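Local coordinates for protein transcription termination factor FttA (Pyrococcus horikoshii, PDB 3AF6) that probably terminates transcription genome-wide by zinc-dependent cleavage of nascent RNA at the exit channel of RNA polymerase, then degrades the released RNA from its 5' end, at residues L205-D210 and L353-G358; G263-L268 and K314-H319; P277-P282 and I335-H340. All coordinates share one frame; numbering follows the deposited sequence.

Interaction 1 (L205-D210 and L353-G358)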
loop_
_atom_site.group_PDB
_atom_site.type_symbol
_atom_site.label_atom_id
_atom_site.label_comp_id
_atom_site.label_asym_id
_atom_site.label_seq_id
_atom_site.Cartn_x
_atom_site.Cartn_y
_atom_site.Cartn_z
ATOM N N LEU A 205 10.728 6.665 -9.265
ATOM C CA LEU A 205 12.111 7.038 -9.024
ATOM C C LEU A 205 13.027 5.843 -9.250
ATOM O O LEU A 205 12.860 4.781 -8.638
ATOM C CB LEU A 205 12.228 7.577 -7.598
ATOM C CG LEU A 205 13.529 8.127 -7.030
ATOM C CD1 LEU A 205 13.188 9.055 -5.883
ATOM C CD2 LEU A 205 14.422 6.997 -6.543
ATOM N N LEU A 206 13.985 6.027 -10.152
ATOM C CA LEU A 206 14.918 4.977 -10.504
ATOM C C LEU A 206 16.217 5.151 -9.754
ATOM O O LEU A 206 16.854 6.198 -9.858
ATOM C CB LEU A 206 15.189 5.006 -12.009
ATOM C CG LEU A 206 16.159 3.959 -12.560
ATOM C CD1 LEU A 206 15.592 2.545 -12.352
ATOM C CD2 LEU A 206 16.372 4.226 -14.042
ATOM N N VAL A 207 16.602 4.128 -8.995
ATOM C CA VAL A 207 17.855 4.177 -8.239
ATOM C C VAL A 207 18.882 3.348 -8.986
ATOM O O VAL A 207 18.606 2.206 -9.342
ATOM C CB VAL A 207 17.703 3.601 -6.801
ATOM C CG1 VAL A 207 19.036 3.651 -6.089
ATOM C CG2 VAL A 207 16.663 4.394 -6.024
ATOM N N GLN A 208 20.059 3.925 -9.221
ATOM C CA GLN A 208 21.117 3.233 -9.952
ATOM C C GLN A 208 22.445 3.131 -9.221
ATOM O O GLN A 208 22.826 4.027 -8.451
ATOM C CB GLN A 208 21.443 3.950 -11.269
ATOM C CG GLN A 208 20.282 4.422 -12.106
ATOM C CD GLN A 208 20.747 5.352 -13.209
ATOM O OE1 GLN A 208 21.660 5.034 -13.959
ATOM N NE2 GLN A 208 20.116 6.511 -13.310
ATOM N N THR A 209 23.150 2.035 -9.505
ATOM C CA THR A 209 24.506 1.790 -9.020
ATOM C C THR A 209 25.127 1.030 -10.195
ATOM O O THR A 209 24.414 0.620 -11.107
ATOM C CB THR A 209 24.575 0.891 -7.770
ATOM O OG1 THR A 209 24.217 -0.450 -8.128
ATOM C CG2 THR A 209 23.664 1.419 -6.670
ATOM N N ASP A 210 26.441 0.856 -10.195
ATOM C CA ASP A 210 27.080 0.113 -11.270
ATOM C C ASP A 210 26.703 -1.368 -11.203
ATOM O O ASP A 210 27.029 -2.144 -12.099
ATOM C CB ASP A 210 28.605 0.249 -11.198
ATOM C CG ASP A 210 29.178 -0.135 -9.833
ATOM O OD1 ASP A 210 30.303 -0.679 -9.802
ATOM O OD2 ASP A 210 28.532 0.116 -8.793
ATOM N N LEU A 353 16.800 2.574 1.774
ATOM C CA LEU A 353 17.752 1.770 1.038
ATOM C C LEU A 353 19.155 1.915 1.594
ATOM O O LEU A 353 19.731 3.007 1.633
ATOM C CB LEU A 353 17.736 2.128 -0.454
ATOM C CG LEU A 353 16.435 1.849 -1.208
ATOM C CD1 LEU A 353 16.644 2.114 -2.697
ATOM C CD2 LEU A 353 16.003 0.397 -0.987
ATOM N N HIS A 354 19.673 0.787 2.052
ATOM C CA HIS A 354 21.014 0.693 2.589
ATOM C C HIS A 354 21.832 0.191 1.395
ATOM O O HIS A 354 21.734 -0.982 1.030
ATOM C CB HIS A 354 21.013 -0.318 3.744
ATOM C CG HIS A 354 22.374 -0.696 4.226
ATOM N ND1 HIS A 354 23.287 0.228 4.683
ATOM C CD2 HIS A 354 22.985 -1.900 4.308
ATOM C CE1 HIS A 354 24.401 -0.392 5.027
ATOM N NE2 HIS A 354 24.244 -1.683 4.811
ATOM N N ILE A 355 22.604 1.087 0.776
ATOM C CA ILE A 355 23.408 0.743 -0.400
ATOM C C ILE A 355 24.879 0.511 -0.067
ATOM O O ILE A 355 25.496 1.305 0.646
ATOM C CB ILE A 355 23.309 1.836 -1.476
ATOM C CG1 ILE A 355 21.842 2.095 -1.804
ATOM C CG2 ILE A 355 24.046 1.396 -2.733
ATOM C CD1 ILE A 355 21.619 3.245 -2.763
ATOM N N GLY A 356 25.442 -0.566 -0.616
ATOM C CA GLY A 356 26.823 -0.913 -0.323
ATOM C C GLY A 356 26.740 -1.451 1.092
ATOM O O GLY A 356 25.630 -1.692 1.590
ATOM N N ASN A 357 27.860 -1.673 1.759
ATOM C CA ASN A 357 27.747 -2.135 3.133
ATOM C C ASN A 357 28.148 -0.971 4.026
ATOM O O ASN A 357 29.144 -1.034 4.745
ATOM C CB ASN A 357 28.639 -3.346 3.400
ATOM C CG ASN A 357 28.497 -3.867 4.831
ATOM O OD1 ASN A 357 27.387 -4.165 5.294
ATOM N ND2 ASN A 357 29.625 -3.973 5.541
ATOM N N GLY A 358 27.367 0.102 3.960
ATOM C CA GLY A 358 27.651 1.278 4.757
ATOM C C GLY A 358 28.099 2.428 3.883
ATOM O O GLY A 358 28.500 3.481 4.378
#
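Val207 and Thr209 face Leu353 and Ile355 across the interior of the metallo-beta-lactamase sandwich, each pair contributed by a different mixed sheet. Strand 204-209 belongs to the sheet that also holds strands 189-193 and 213-216, its two neighbours there; strand 349-355 belongs to the sheet that holds strands 335-341 and 360-364. The axes of the short segments approach to 10.7 Å and differ in direction by 17°, a spacing that fits two sheets packed through their side chains and excludes direct backbone pairing. In keeping with this, the backbone of Val207 bonds to Val214 and that of Leu353 to Ile362, each within its own sheet.

The touching atoms are all methyl groups. Val207 and Leu353 meet tip to tip, CG2 of the valine lying 4.0 Å from CD1 of the leucine. With chi1 at 179°, CG1 of Val207 lies anti to the backbone N and reaches Ile355, 4.2 Å from its CD1, while CG2 is left for Leu353. One valine thus divides its two branches between two partners. Thr209 and Ile355 instead slide past one another in opposite directions, with CG2 of the threonine 4.0 Å from CG2 of the isoleucine. The threonine is turned so that its methyl lines the interface while OG1 accepts bonds from the backbone N atoms of Glu211 and Ser212 and is also hydrogen-bonded to Asp334 OD2; the polar end of this buried residue is thereby satisfied.

Ile189 and Ile191 continue the apolar layer on one sheet, Leu337 on the other, and 136 Å² is buried. Methyl-lined packing between two nearly aligned strands of facing sheets is what the alpha-beta-beta-alpha sandwich of the metallo-beta-lactamase superfamily provides at its centre.

Interaction 2 (G263-L268 and K314-H319)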
loop_
_atom_site.group_PDB
_atom_site.type_symbol
_atom_site.label_atom_id
_atom_site.label_comp_id
_atom_site.label_asym_id
_atom_site.label_seq_id
_atom_site.Cartn_x
_atom_site.Cartn_y
_atom_site.Cartn_z
ATOM N N GLY A 263 -0.122 2.682 -9.785
ATOM C CA GLY A 263 -1.046 2.574 -10.900
ATOM C C GLY A 263 -0.576 2.008 -12.232
ATOM O O GLY A 263 -1.347 1.335 -12.916
ATOM N N MET A 264 0.661 2.293 -12.624
ATOM C CA MET A 264 1.188 1.786 -13.888
ATOM C C MET A 264 1.891 0.444 -13.740
ATOM O O MET A 264 2.287 -0.170 -14.732
ATOM C CB MET A 264 2.171 2.789 -14.504
ATOM C CG MET A 264 1.514 3.961 -15.203
ATOM S SD MET A 264 0.593 3.425 -16.650
ATOM C CE MET A 264 1.934 2.885 -17.692
ATOM N N LEU A 265 2.044 -0.017 -12.507
ATOM C CA LEU A 265 2.733 -1.272 -12.261
ATOM C C LEU A 265 2.254 -2.449 -13.125
ATOM O O LEU A 265 3.062 -3.131 -13.746
ATOM C CB LEU A 265 2.650 -1.613 -10.776
ATOM C CG LEU A 265 3.422 -2.821 -10.238
ATOM C CD1 LEU A 265 4.879 -2.824 -10.703
ATOM C CD2 LEU A 265 3.351 -2.766 -8.728
ATOM N N PRO A 266 0.934 -2.698 -13.193
ATOM C CA PRO A 266 0.513 -3.830 -14.025
ATOM C C PRO A 266 0.730 -3.625 -15.537
ATOM O O PRO A 266 0.885 -4.591 -16.291
ATOM C CB PRO A 266 -0.947 -4.029 -13.623
ATOM C CG PRO A 266 -1.368 -2.685 -13.192
ATOM C CD PRO A 266 -0.202 -2.140 -12.442
ATOM N N TYR A 267 0.769 -2.370 -15.968
ATOM C CA TYR A 267 1.008 -2.040 -17.371
ATOM C C TYR A 267 2.297 -2.715 -17.822
ATOM O O TYR A 267 2.441 -3.137 -18.973
ATOM C CB TYR A 267 1.179 -0.533 -17.520
ATOM C CG TYR A 267 1.309 -0.041 -18.941
ATOM C CD1 TYR A 267 0.175 0.257 -19.698
ATOM C CD2 TYR A 267 2.562 0.186 -19.513
ATOM C CE1 TYR A 267 0.279 0.777 -20.979
ATOM C CE2 TYR A 267 2.679 0.707 -20.797
ATOM C CZ TYR A 267 1.531 1.001 -21.520
ATOM O OH TYR A 267 1.621 1.520 -22.789
ATOM N N LEU A 268 3.236 -2.805 -16.889
ATOM C CA LEU A 268 4.539 -3.393 -17.143
ATOM C C LEU A 268 4.478 -4.843 -17.587
ATOM O O LEU A 268 5.284 -5.272 -18.414
ATOM C CB LEU A 268 5.399 -3.265 -15.889
ATOM C CG LEU A 268 6.635 -2.364 -15.943
ATOM C CD1 LEU A 268 6.465 -1.229 -16.956
ATOM C CD2 LEU A 268 6.892 -1.832 -14.533
ATOM N N LYS A 314 -3.169 -9.950 -12.013
ATOM C CA LYS A 314 -2.920 -11.287 -11.489
ATOM C C LYS A 314 -1.411 -11.497 -11.480
ATOM O O LYS A 314 -0.877 -12.187 -10.609
ATOM C CB LYS A 314 -3.580 -12.341 -12.384
ATOM C CG LYS A 314 -3.425 -13.801 -11.923
ATOM C CD LYS A 314 -3.641 -14.749 -13.106
ATOM C CE LYS A 314 -3.815 -16.208 -12.690
ATOM N NZ LYS A 314 -5.176 -16.489 -12.129
ATOM N N GLU A 315 -0.728 -10.901 -12.452
ATOM C CA GLU A 315 0.723 -11.007 -12.539
ATOM C C GLU A 315 1.398 -10.232 -11.402
ATOM O O GLU A 315 2.376 -10.700 -10.819
ATOM C CB GLU A 315 1.212 -10.490 -13.897
ATOM C CG GLU A 315 0.986 -11.466 -15.033
ATOM C CD GLU A 315 1.644 -12.807 -14.760
ATOM O OE1 GLU A 315 2.843 -12.808 -14.424
ATOM O OE2 GLU A 315 0.971 -13.859 -14.876
ATOM N N VAL A 316 0.869 -9.049 -11.095
ATOM C CA VAL A 316 1.398 -8.221 -10.022
ATOM C C VAL A 316 1.434 -9.072 -8.767
ATOM O O VAL A 316 2.457 -9.168 -8.078
ATOM C CB VAL A 316 0.489 -6.998 -9.755
ATOM C CG1 VAL A 316 0.882 -6.312 -8.443
ATOM C CG2 VAL A 316 0.581 -6.026 -10.913
ATOM N N ILE A 317 0.299 -9.698 -8.480
ATOM C CA ILE A 317 0.167 -10.556 -7.312
ATOM C C ILE A 317 1.222 -11.649 -7.323
ATOM O O ILE A 317 1.951 -11.831 -6.350
ATOM C CB ILE A 317 -1.225 -11.210 -7.269
ATOM C CG1 ILE A 317 -2.284 -10.148 -6.997
ATOM C CG2 ILE A 317 -1.265 -12.291 -6.203
ATOM C CD1 ILE A 317 -3.695 -10.666 -7.137
ATOM N N LYS A 318 1.306 -12.361 -8.436
ATOM C CA LYS A 318 2.247 -13.454 -8.563
ATOM C C LYS A 318 3.704 -13.041 -8.443
ATOM O O LYS A 318 4.561 -13.878 -8.183
ATOM C CB LYS A 318 1.998 -14.178 -9.891
ATOM C CG LYS A 318 0.666 -14.939 -9.914
ATOM C CD LYS A 318 0.314 -15.462 -11.288
ATOM C CE LYS A 318 1.355 -16.448 -11.782
ATOM N NZ LYS A 318 1.062 -16.912 -13.170
ATOM N N HIS A 319 3.986 -11.751 -8.614
ATOM C CA HIS A 319 5.359 -11.243 -8.531
ATOM C C HIS A 319 5.679 -10.464 -7.250
ATOM O O HIS A 319 6.834 -10.105 -7.005
ATOM C CB HIS A 319 5.672 -10.340 -9.727
ATOM C CG HIS A 319 5.987 -11.085 -10.986
ATOM N ND1 HIS A 319 5.017 -11.691 -11.758
ATOM C CD2 HIS A 319 7.166 -11.311 -11.615
ATOM C CE1 HIS A 319 5.585 -12.256 -12.808
ATOM N NE2 HIS A 319 6.888 -12.041 -12.745
#
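Leu265 and Pro266 of the helical turn that follows the zinc-binding HxHxDH motif (His256, His258, Asp260 and His261) pack on Val316 of helix 310-319. Met264 precedes them and turns elsewhere, toward Phe218. Leu265 follows: its CG is anti to the backbone N (chi1 -174°), and the branch so extended brings CD2 to 4.3 Å from CG1 of Val316, a loose apolar contact. The same leucine touches Ile252 of strand 251-253, and Met288 of helix 282-301 meets both Leu265 and Val316, so the contact belongs to a cluster that also takes in strand 251-253 and helix 282-301. Pro266 makes the closer approach, with its CB 3.7 Å and its CA 3.8 Å from CG2 of Val316; the methyl rests against the CA-CB side of the pyrrolidine. After it, Tyr267 and Leu268 lie in helix 267-270, and the Leu268 N donates to Leu265 O. Both methyls of Val316 are thus used, one for each partner, and 109 Å² is buried in all.

The end of helix 310-319 is tied within itself. Lys318 NZ forms a weak salt bridge to Glu315 OE2, and His319 ND1 donates to Glu315 O at 3.0 Å (N-H...O angle 148°), the oxygen lying in the imidazole plane but the donor 37° above the carbonyl plane.

Interaction 3 (P277-P282 and I335-H340)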
loop_
_atom_site.group_PDB
_atom_site.type_symbol
_atom_site.label_atom_id
_atom_site.label_comp_id
_atom_site.label_asym_id
_atom_site.label_seq_id
_atom_site.Cartn_x
_atom_site.Cartn_y
_atom_site.Cartn_z
ATOM N N PRO A 277 10.867 -9.141 -8.926
ATOM C CA PRO A 277 10.072 -8.970 -7.702
ATOM C C PRO A 277 9.537 -7.571 -7.397
ATOM O O PRO A 277 10.165 -6.563 -7.722
ATOM C CB PRO A 277 11.040 -9.425 -6.623
ATOM C CG PRO A 277 12.339 -8.861 -7.135
ATOM C CD PRO A 277 12.301 -9.255 -8.600
ATOM N N ILE A 278 8.373 -7.519 -6.759
ATOM C CA ILE A 278 7.787 -6.247 -6.338
ATOM C C ILE A 278 7.672 -6.329 -4.821
ATOM O O ILE A 278 6.927 -7.158 -4.308
ATOM C CB ILE A 278 6.369 -6.035 -6.866
ATOM C CG1 ILE A 278 6.338 -6.122 -8.392
ATOM C CG2 ILE A 278 5.861 -4.682 -6.394
ATOM C CD1 ILE A 278 4.925 -6.067 -8.959
ATOM N N TYR A 279 8.405 -5.485 -4.102
ATOM C CA TYR A 279 8.345 -5.508 -2.643
ATOM C C TYR A 279 7.402 -4.450 -2.105
ATOM O O TYR A 279 7.405 -3.316 -2.574
ATOM C CB TYR A 279 9.728 -5.287 -2.050
ATOM C CG TYR A 279 10.715 -6.347 -2.437
ATOM C CD1 TYR A 279 11.565 -6.174 -3.537
ATOM C CD2 TYR A 279 10.763 -7.554 -1.744
ATOM C CE1 TYR A 279 12.436 -7.187 -3.936
ATOM C CE2 TYR A 279 11.625 -8.570 -2.127
ATOM C CZ TYR A 279 12.455 -8.384 -3.221
ATOM O OH TYR A 279 13.285 -9.403 -3.599
ATOM N N THR A 280 6.603 -4.823 -1.108
ATOM C CA THR A 280 5.661 -3.895 -0.496
ATOM C C THR A 280 5.073 -4.505 0.799
ATOM O O THR A 280 5.260 -5.702 1.053
ATOM C CB THR A 280 4.542 -3.555 -1.507
ATOM O OG1 THR A 280 3.802 -2.429 -1.036
ATOM C CG2 THR A 280 3.603 -4.730 -1.689
ATOM N N THR A 281 4.394 -3.704 1.630
ATOM C CA THR A 281 3.796 -4.257 2.854
ATOM C C THR A 281 2.562 -5.035 2.417
ATOM O O THR A 281 1.930 -4.684 1.428
ATOM C CB THR A 281 3.370 -3.169 3.882
ATOM O OG1 THR A 281 2.326 -2.356 3.337
ATOM C CG2 THR A 281 4.551 -2.289 4.250
ATOM N N PRO A 282 2.204 -6.106 3.147
ATOM C CA PRO A 282 1.028 -6.913 2.782
ATOM C C PRO A 282 -0.218 -6.082 2.495
ATOM O O PRO A 282 -0.867 -6.266 1.465
ATOM C CB PRO A 282 0.860 -7.843 3.981
ATOM C CG PRO A 282 2.293 -8.042 4.441
ATOM C CD PRO A 282 2.836 -6.624 4.376
ATOM N N ILE A 335 22.206 -3.610 -2.392
ATOM C CA ILE A 335 21.089 -2.829 -1.871
ATOM C C ILE A 335 20.294 -3.619 -0.855
ATOM O O ILE A 335 19.863 -4.731 -1.136
ATOM C CB ILE A 335 20.106 -2.402 -2.990
ATOM C CG1 ILE A 335 20.787 -1.428 -3.956
ATOM C CG2 ILE A 335 18.866 -1.758 -2.379
ATOM C CD1 ILE A 335 19.890 -0.966 -5.082
ATOM N N ARG A 336 20.092 -3.041 0.324
ATOM C CA ARG A 336 19.318 -3.697 1.371
ATOM C C ARG A 336 18.097 -2.854 1.707
ATOM O O ARG A 336 18.203 -1.657 1.996
ATOM C CB ARG A 336 20.164 -3.905 2.619
ATOM C CG ARG A 336 20.434 -5.360 2.928
ATOM C CD ARG A 336 20.911 -5.498 4.345
ATOM N NE ARG A 336 22.252 -4.956 4.507
ATOM C CZ ARG A 336 23.345 -5.542 4.036
ATOM N NH1 ARG A 336 23.243 -6.689 3.380
ATOM N NH2 ARG A 336 24.533 -4.987 4.218
ATOM N N LEU A 337 16.936 -3.496 1.678
ATOM C CA LEU A 337 15.668 -2.825 1.929
ATOM C C LEU A 337 15.047 -3.025 3.297
ATOM O O LEU A 337 15.115 -4.100 3.887
ATOM C CB LEU A 337 14.641 -3.260 0.876
ATOM C CG LEU A 337 13.200 -2.767 1.046
ATOM C CD1 LEU A 337 13.104 -1.275 0.723
ATOM C CD2 LEU A 337 12.289 -3.566 0.121
ATOM N N THR A 338 14.431 -1.959 3.782
ATOM C CA THR A 338 13.717 -1.965 5.041
ATOM C C THR A 338 12.598 -0.959 4.826
ATOM O O THR A 338 12.839 0.130 4.310
ATOM C CB THR A 338 14.568 -1.470 6.237
ATOM O OG1 THR A 338 15.774 -2.231 6.332
ATOM C CG2 THR A 338 13.781 -1.639 7.538
ATOM N N LEU A 339 11.379 -1.333 5.201
ATOM C CA LEU A 339 10.229 -0.448 5.072
ATOM C C LEU A 339 9.829 0.017 6.469
ATOM O O LEU A 339 9.920 -0.745 7.439
ATOM C CB LEU A 339 9.057 -1.184 4.426
ATOM C CG LEU A 339 9.242 -1.728 3.012
ATOM C CD1 LEU A 339 7.953 -2.448 2.595
ATOM C CD2 LEU A 339 9.573 -0.590 2.051
ATOM N N HIS A 340 9.393 1.268 6.568
ATOM C CA HIS A 340 8.980 1.844 7.838
ATOM C C HIS A 340 7.634 2.530 7.665
ATOM O O HIS A 340 7.236 2.887 6.550
ATOM C CB HIS A 340 10.013 2.864 8.327
ATOM C CG HIS A 340 11.318 2.256 8.739
ATOM N ND1 HIS A 340 11.433 1.399 9.813
ATOM C CD2 HIS A 340 12.562 2.373 8.217
ATOM C CE1 HIS A 340 12.690 1.013 9.933
ATOM N NE2 HIS A 340 13.397 1.590 8.977
#
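With chi1 at -61°, Tyr279 holds CG anti to its carbonyl carbon, and Leu337 holds CG anti to its backbone N (chi1 174°); these two settings bring the side chains together at an oblique angle. CD2 of Leu337 is 3.8 Å from CB of Tyr279 and 4.1 Å from its CG, so the methyl packs at the root of the aromatic side chain while the ring runs on toward Val174 and Ile178 of helix 164-178.

The second pair lies two residues further along each segment. Leu339 extends CD1 across the gap to Thr281, where it stands 3.8 Å from CG2 and 3.9 Å from the backbone N. The same CD1 is 4.0 Å from C of Thr280, so it covers the Thr280-Thr281 peptide as well as the threonine methyl. Thr281 presents CG2 to the leucine and keeps OG1 for polar work. Sitting at the N-cap of helix 282-301, it caps a backbone N in that helix's first turn, and OG1 is also hydrogen-bonded to Gly347 O and Thr284 OG1.

Thr280 points its CB away from strand 335-341, and its OG1 is hydrogen-bonded to Ile254 O, just before the zinc ligands; its side chain is about 7 Å from that of His256. The separation of CA atoms, 9.0 Å for Tyr279 with Leu337 and 7.8 Å for Thr281 with Leu339, is too large for backbone pairing and fits strands of two facing sheets that draw closer toward the helix start. The contact, burying 161 Å², is a side-chain layer between the two facing sheets, as expected of the alpha-beta-beta-alpha sandwich of the metallo-beta-lactamase superfamily.

In the fold
All three contacts are buried and apolar, with every touching residue inside the metallo-beta-lactamase domain. Interactions 1 and 3 join the same two facing sheets and share the second one directly: strands 335-341 and 349-355 are neighbours, with His354 O 2.7 Å from Arg336 N, probably a hydrogen bond, and Leu353 packed on Leu337. Interaction 2 instead sets a helical turn against a helix, on the other side of strand 278-280, where Leu265 meets Ile278; His319 O probably bonds to Ile278 N (3.0 Å). Interaction 1 is methyl against methyl and far from the metals, whereas interaction 3 adds a peptide group and a helix cap, and interactions 2 and 3 lie nearer the zinc ligands.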